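Local coordinates for protein CghA (Chaetomium globosum, PDB 6KBC) that is a mostly beta protein of two calycin-like domains that holds the ligand WK1 in a pocket, at residues A[34-39]-A[228-233]. Residues are numbered along the deposited sequence; the frame is centred on the assembly and turned at random.
Sequences FPKWAD and RSWLPM
One face of the Trp230 indole carries the Lys36 side chain: CG stands 3.4 Å from the centroid of the five-membered ring and 3° off its normal, a well-centred CH-pi contact. A bend at chi2 (-55°) sets CD so that the chain runs on across the indole, with CE 3.6 Å from Trp230 CZ2. Lys36 NZ is 4.9 Å from the centroid of the six-membered ring, an off-centre cation-pi contact, and hydrogen-bonds Asn32 OD1 and Ala25 O. Trp230 also stacks with the ring of Tyr182. Trp37 meets Trp230 rim to rim, planes at 71°, while Pro232 CB lies at the Trp37 edge, 3.6 Å from CZ2. Trp230 CE3 sits 3.9 Å above the centre of the Arg228 guanidinium. At the edge of that group, Arg228 NH2 gives Phe34 O a weak hydrogen bond (3.1 Å); NH2 also forms a salt bridge with Glu47 OE2, and Arg228 NE donates to Asn32 O, the side chain's strongest polar partner. Glu47 also accepts from the backbone N of Lys36 and Trp37, tying loop and guanidinium to one carboxylate. The loop between strands 6-10 and 46-54 thus packs against the end of strand 223-231, which pairs with strands 46-54 and 181-200 and whose Leu231 touches WK1.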
ATOM      1  N   PHE A  34      -6.019  -7.026  13.731  1.00 34.17           N
ATOM      2  CA  PHE A  34      -7.417  -7.300  14.021  1.00 35.68           C
ATOM      3  C   PHE A  34      -8.268  -6.071  13.698  1.00 33.96           C
ATOM      4  O   PHE A  34      -7.862  -4.940  13.984  1.00 36.35           O
ATOM      5  CB  PHE A  34      -7.597  -7.708  15.483  1.00 39.68           C
ATOM      6  CG  PHE A  34      -8.950  -8.285  15.775  1.00 41.76           C
ATOM      7  CD1 PHE A  34      -9.251  -9.593  15.415  1.00 40.04           C
ATOM      8  CD2 PHE A  34      -9.933  -7.517  16.379  1.00 43.01           C
ATOM      9  CE1 PHE A  34     -10.505 -10.132  15.671  1.00 40.99           C
ATOM     10  CE2 PHE A  34     -11.187  -8.049  16.637  1.00 44.96           C
ATOM     11  CZ  PHE A  34     -11.472  -9.354  16.283  1.00 42.97           C
ATOM     12  N   PRO A  35      -9.439  -6.257  13.089  1.00 36.22           N
ATOM     13  CA  PRO A  35     -10.227  -5.107  12.632  1.00 36.23           C
ATOM     14  C   PRO A  35     -10.548  -4.137  13.760  1.00 40.56           C
ATOM     15  O   PRO A  35     -10.794  -4.535  14.902  1.00 38.67           O
ATOM     16  CB  PRO A  35     -11.499  -5.751  12.075  1.00 36.81           C
ATOM     17  CG  PRO A  35     -11.078  -7.118  11.678  1.00 35.43           C
ATOM     18  CD  PRO A  35     -10.037  -7.535  12.668  1.00 35.76           C
ATOM     19  N   LYS A  36     -10.540  -2.845  13.419  1.00 39.83           N
ATOM     20  CA  LYS A  36     -10.873  -1.795  14.370  1.00 39.47           C
ATOM     21  C   LYS A  36     -12.373  -1.593  14.496  1.00 35.30           C
ATOM     22  O   LYS A  36     -12.824  -0.993  15.477  1.00 38.69           O
ATOM     23  CB  LYS A  36     -10.195  -0.485  13.956  1.00 38.51           C
ATOM     24  CG  LYS A  36      -8.669  -0.579  13.961  1.00 35.28           C
ATOM     25  CD  LYS A  36      -8.152  -1.051  15.305  1.00 40.11           C
ATOM     26  CE  LYS A  36      -6.651  -1.149  15.310  1.00 38.11           C
ATOM     27  NZ  LYS A  36      -6.105  -1.656  16.603  1.00 35.42           N
ATOM     28  N   TRP A  37     -13.145  -2.059  13.517  1.00 35.74           N
ATOM     29  CA  TRP A  37     -14.602  -2.151  13.602  1.00 42.14           C
ATOM     30  C   TRP A  37     -14.943  -3.639  13.678  1.00 42.78           C
ATOM     31  O   TRP A  37     -15.266  -4.279  12.677  1.00 44.51           O
ATOM     32  CB  TRP A  37     -15.275  -1.450  12.419  1.00 41.11           C
ATOM     33  CG  TRP A  37     -15.243   0.042  12.563  1.00 45.96           C
ATOM     34  CD1 TRP A  37     -16.202   0.834  13.133  1.00 44.33           C
ATOM     35  CD2 TRP A  37     -14.165   0.917  12.202  1.00 43.10           C
ATOM     36  NE1 TRP A  37     -15.800   2.145  13.121  1.00 45.47           N
ATOM     37  CE2 TRP A  37     -14.554   2.225  12.556  1.00 44.61           C
ATOM     38  CE3 TRP A  37     -12.914   0.721  11.600  1.00 43.76           C
ATOM     39  CZ2 TRP A  37     -13.738   3.337  12.326  1.00 45.74           C
ATOM     40  CZ3 TRP A  37     -12.102   1.833  11.366  1.00 39.82           C
ATOM     41  CH2 TRP A  37     -12.519   3.121  11.732  1.00 43.36           C
ATOM     42  N   ALA A  38     -14.866  -4.187  14.895  1.00 43.41           N
ATOM     43  CA  ALA A  38     -14.910  -5.638  15.076  1.00 47.65           C
ATOM     44  C   ALA A  38     -16.307  -6.205  14.842  1.00 50.92           C
ATOM     45  O   ALA A  38     -16.464  -7.225  14.164  1.00 52.17           O
ATOM     46  CB  ALA A  38     -14.406  -6.004  16.471  1.00 46.53           C
ATOM     47  N   ASP A  39     -17.339  -5.562  15.392  1.00 52.40           N
ATOM     48  CA  ASP A  39     -18.677  -6.144  15.370  1.00 53.17           C
ATOM     49  C   ASP A  39     -19.579  -5.530  14.306  1.00 53.41           C
ATOM     50  O   ASP A  39     -20.188  -6.260  13.517  1.00 56.37           O
ATOM     51  CB  ASP A  39     -19.322  -6.016  16.754  1.00 56.78           C
ATOM     52  CG  ASP A  39     -18.647  -6.904  17.786  1.00 62.63           C
ATOM     53  OD1 ASP A  39     -18.590  -8.135  17.570  1.00 63.77           O
ATOM     54  OD2 ASP A  39     -18.132  -6.368  18.792  1.00 67.09           O
ATOM     55  N   ARG A 228      -1.075  -2.005   6.488  1.00 26.45           N
ATOM     56  CA  ARG A 228      -2.301  -2.053   7.273  1.00 24.66           C
ATOM     57  C   ARG A 228      -2.827  -0.641   7.420  1.00 24.22           C
ATOM     58  O   ARG A 228      -2.070   0.268   7.770  1.00 26.04           O
ATOM     59  CB  ARG A 228      -2.049  -2.678   8.648  1.00 26.98           C
ATOM     60  CG  ARG A 228      -3.204  -2.580   9.626  1.00 28.74           C
ATOM     61  CD  ARG A 228      -4.433  -3.334   9.171  1.00 29.94           C
ATOM     62  NE  ARG A 228      -5.351  -3.497  10.299  1.00 32.41           N
ATOM     63  CZ  ARG A 228      -6.628  -3.118  10.310  1.00 32.37           C
ATOM     64  NH1 ARG A 228      -7.181  -2.550   9.251  1.00 31.78           N
ATOM     65  NH2 ARG A 228      -7.363  -3.321  11.397  1.00 36.59           N
ATOM     66  N   SER A 229      -4.117  -0.464   7.161  1.00 26.61           N
ATOM     67  CA  SER A 229      -4.720   0.853   7.190  1.00 27.39           C
ATOM     68  C   SER A 229      -6.127   0.766   7.758  1.00 30.46           C
ATOM     69  O   SER A 229      -6.820  -0.246   7.605  1.00 30.30           O
ATOM     70  CB  SER A 229      -4.776   1.467   5.796  1.00 26.22           C
ATOM     71  OG  SER A 229      -5.483   2.703   5.792  1.00 27.61           O
ATOM     72  N   TRP A 230      -6.540   1.845   8.414  1.00 27.92           N
ATOM     73  CA  TRP A 230      -7.954   2.032   8.715  1.00 32.80           C
ATOM     74  C   TRP A 230      -8.233   3.518   8.897  1.00 31.07           C
ATOM     75  O   TRP A 230      -7.389   4.266   9.392  1.00 29.49           O
ATOM     76  CB  TRP A 230      -8.376   1.222   9.946  1.00 29.92           C
ATOM     77  CG  TRP A 230      -7.810   1.715  11.237  1.00 30.51           C
ATOM     78  CD1 TRP A 230      -8.398   2.578  12.117  1.00 31.91           C
ATOM     79  CD2 TRP A 230      -6.554   1.344  11.817  1.00 29.27           C
ATOM     80  NE1 TRP A 230      -7.577   2.774  13.204  1.00 29.92           N
ATOM     81  CE2 TRP A 230      -6.437   2.034  13.038  1.00 29.59           C
ATOM     82  CE3 TRP A 230      -5.508   0.510  11.412  1.00 28.31           C
ATOM     83  CZ2 TRP A 230      -5.319   1.911  13.861  1.00 30.65           C
ATOM     84  CZ3 TRP A 230      -4.409   0.388  12.226  1.00 30.81           C
ATOM     85  CH2 TRP A 230      -4.320   1.082  13.438  1.00 31.47           C
ATOM     86  N   LEU A 231      -9.427   3.928   8.478  1.00 31.84           N
ATOM     87  CA  LEU A 231      -9.896   5.308   8.518  1.00 38.13           C
ATOM     88  C   LEU A 231     -11.364   5.286   8.916  1.00 39.58           C
ATOM     89  O   LEU A 231     -12.127   4.470   8.379  1.00 39.80           O
ATOM     90  CB  LEU A 231      -9.781   5.993   7.152  1.00 35.30           C
ATOM     91  CG  LEU A 231      -8.432   6.448   6.657  1.00 41.27           C
ATOM     92  CD1 LEU A 231      -7.731   5.269   5.981  1.00 36.62           C
ATOM     93  CD2 LEU A 231      -8.673   7.587   5.672  1.00 35.32           C
ATOM     94  N   PRO A 232     -11.795   6.170   9.815  1.00 38.61           N
ATOM     95  CA  PRO A 232     -13.223   6.263  10.146  1.00 36.66           C
ATOM     96  C   PRO A 232     -14.006   7.213   9.255  1.00 40.70           C
ATOM     97  O   PRO A 232     -15.202   7.403   9.487  1.00 42.89           O
ATOM     98  CB  PRO A 232     -13.191   6.787  11.587  1.00 42.59           C
ATOM     99  CG  PRO A 232     -11.979   7.644  11.625  1.00 40.23           C
ATOM    100  CD  PRO A 232     -10.963   6.994  10.707  1.00 39.09           C
ATOM    101  N   MET A 233     -13.317   7.808   8.280  1.00 39.20           N
ATOM    102  CA  MET A 233     -13.931   8.760   7.328  1.00 41.34           C
ATOM    103  C   MET A 233     -13.628   8.331   5.895  1.00 40.54           C
ATOM    104  O   MET A 233     -12.657   7.637   5.681  1.00 39.78           O
ATOM    105  CB  MET A 233     -13.437  10.188   7.568  1.00 44.88           C
ATOM    106  CG  MET A 233     -12.054  10.482   7.032  1.00 42.59           C
ATOM    107  SD  MET A 233     -10.710   9.779   7.961  1.00 46.67           S
ATOM    108  CE  MET A 233     -10.622  10.818   9.404  1.00 43.04           C
TER